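Local atomic coordinates of ERPP protein (Borrelia burgdorferi, PDB entry 4BOB), a protein that is an outer surface lipoprotein of the Lyme disease spirochaete that binds the complement regulator factor H, probably as a means of evading complement attack. Residues A[41-44]-A[45-49]. Numbering follows the deposited sequence.
Sequences NKDN and NSNWT
Lys-42 lays its aliphatic stem across the indole of Trp-48, its non-hydrogen-bonded partner in the last pair of the ladder before the turn. CG stands 3.6 Å from the centroid of the six-membered ring, 7° off the ring normal, a CH-pi contact over the face. The long lysine chain suits this surface position because its methylenes can cover the ring while NZ lies past them. One residue further down, Asn-41 and Thr-49 form a hydrogen-bonded antiparallel pair, joined by Thr-49 N to Asn-41 O (2.7 Å) and, less straight, by Asn-41 N to Thr-49 O (2.9 Å).

Asp-43 organises the reversal, a type I turn plus G1 bulge: Ser-46 N bonds Asp-43 O (2.9 Å), and Asp-43 N meets Asn-47 O (2.8 Å) from above the carbonyl plane. Ser-46 takes the left-handed bulge position, usually held by glycine. With chi1 at 69°, the Asp-43 carboxylate folds back into the loop, where OD1 accepts Asn-45 N (3.1 Å) and Asn-47 N (2.8 Å) from opposite faces of its plane. The side chain of Asn-47 turns back on its neighbour, ND2 donating to Ser-46 O from above the carbonyl plane.

Tight packing is thus confined to the ladder, the Lys-42/Trp-48 pair and the Asp-43 carboxylate, whereas Asn-44 and Asn-45, in the middle of the turn, and Ser-46 and Asn-47 are exposed, where short polar side chains suit solvent. The hairpin links strands 34-42 and 48-58, neighbours in the large antiparallel sheet; strand 149-155 flanks the first, placing Glu-151 against Lys-42 and Trp-48, Tyr-152 against Asn-41, and Ala-153 against Trp-48.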
loop_
_atom_site.group_PDB
_atom_site.type_symbol
_atom_site.label_atom_id
_atom_site.label_comp_id
_atom_site.label_asym_id
_atom_site.label_seq_id
_atom_site.Cartn_x
_atom_site.Cartn_y
_atom_site.Cartn_z
ATOM N N ASN A 41 -9.936 1.815 -1.976
ATOM C CA ASN A 41 -9.638 3.104 -2.615
ATOM C C ASN A 41 -10.817 4.075 -2.680
ATOM O O ASN A 41 -11.995 3.713 -2.527
ATOM C CB ASN A 41 -9.065 2.930 -4.022
ATOM C CG ASN A 41 -10.029 2.239 -4.985
ATOM O OD1 ASN A 41 -11.200 1.972 -4.677
ATOM N ND2 ASN A 41 -9.524 1.931 -6.164
ATOM N N LYS A 42 -10.468 5.326 -2.933
ATOM C CA LYS A 42 -11.454 6.346 -3.196
ATOM C C LYS A 42 -11.955 6.218 -4.627
ATOM O O LYS A 42 -11.178 6.172 -5.579
ATOM C CB LYS A 42 -10.875 7.721 -2.913
ATOM C CG LYS A 42 -10.857 8.004 -1.426
ATOM C CD LYS A 42 -10.954 9.488 -1.147
ATOM C CE LYS A 42 -11.696 9.788 0.143
ATOM N NZ LYS A 42 -10.971 10.856 0.890
ATOM N N ASP A 43 -13.265 6.136 -4.767
ATOM C CA ASP A 43 -13.850 5.934 -6.065
ATOM C C ASP A 43 -13.985 7.264 -6.792
ATOM O O ASP A 43 -13.501 8.304 -6.316
ATOM C CB ASP A 43 -15.183 5.158 -5.957
ATOM C CG ASP A 43 -16.320 5.951 -5.289
ATOM O OD1 ASP A 43 -16.161 7.124 -4.890
ATOM O OD2 ASP A 43 -17.399 5.358 -5.166
ATOM N N ASN A 44 -14.658 7.207 -7.940
ATOM C CA ASN A 44 -14.886 8.360 -8.816
ATOM C C ASN A 44 -15.487 9.599 -8.180
ATOM O O ASN A 44 -15.340 10.682 -8.744
ATOM C CB ASN A 44 -15.757 7.933 -9.986
ATOM C CG ASN A 44 -15.039 6.954 -10.880
ATOM O OD1 ASN A 44 -14.350 7.359 -11.818
ATOM N ND2 ASN A 44 -15.131 5.662 -10.556
ATOM N N ASN A 45 -16.163 9.424 -7.033
ATOM C CA ASN A 45 -16.776 10.515 -6.254
ATOM C C ASN A 45 -16.007 10.928 -4.998
ATOM O O ASN A 45 -16.531 11.681 -4.189
ATOM C CB ASN A 45 -18.145 10.057 -5.801
ATOM C CG ASN A 45 -19.035 9.701 -6.956
ATOM O OD1 ASN A 45 -19.356 8.534 -7.167
ATOM N ND2 ASN A 45 -19.422 10.707 -7.733
ATOM N N SER A 46 -14.770 10.440 -4.853
ATOM C CA SER A 46 -14.019 10.443 -3.579
ATOM C C SER A 46 -14.778 9.762 -2.426
ATOM O O SER A 46 -14.919 10.312 -1.329
ATOM C CB SER A 46 -13.567 11.855 -3.172
ATOM O OG SER A 46 -13.261 12.638 -4.305
ATOM N N ASN A 47 -15.259 8.553 -2.678
ATOM C CA ASN A 47 -15.755 7.713 -1.598
ATOM C C ASN A 47 -14.882 6.476 -1.413
ATOM O O ASN A 47 -14.609 5.756 -2.363
ATOM C CB ASN A 47 -17.206 7.288 -1.860
ATOM C CG ASN A 47 -18.209 8.439 -1.751
ATOM O OD1 ASN A 47 -19.400 8.231 -1.987
ATOM N ND2 ASN A 47 -17.744 9.643 -1.388
ATOM N N TRP A 48 -14.461 6.231 -0.181
ATOM C CA TRP A 48 -13.800 4.979 0.164
ATOM C C TRP A 48 -14.666 3.787 -0.169
ATOM O O TRP A 48 -15.748 3.625 0.393
ATOM C CB TRP A 48 -13.506 4.917 1.664
ATOM C CG TRP A 48 -12.467 5.878 2.101
ATOM C CD1 TRP A 48 -12.615 6.916 2.966
ATOM C CD2 TRP A 48 -11.112 5.894 1.661
ATOM N NE1 TRP A 48 -11.422 7.569 3.113
ATOM C CE2 TRP A 48 -10.480 6.966 2.316
ATOM C CE3 TRP A 48 -10.373 5.095 0.786
ATOM C CZ2 TRP A 48 -9.144 7.267 2.122
ATOM C CZ3 TRP A 48 -9.063 5.382 0.593
ATOM C CH2 TRP A 48 -8.445 6.463 1.261
ATOM N N THR A 49 -14.165 2.947 -1.067
ATOM C CA THR A 49 -14.833 1.708 -1.458
ATOM C C THR A 49 -13.812 0.586 -1.281
ATOM O O THR A 49 -12.605 0.813 -1.428
ATOM C CB THR A 49 -15.362 1.782 -2.925
ATOM O OG1 THR A 49 -15.985 0.543 -3.309
ATOM C CG2 THR A 49 -14.245 2.102 -3.905
#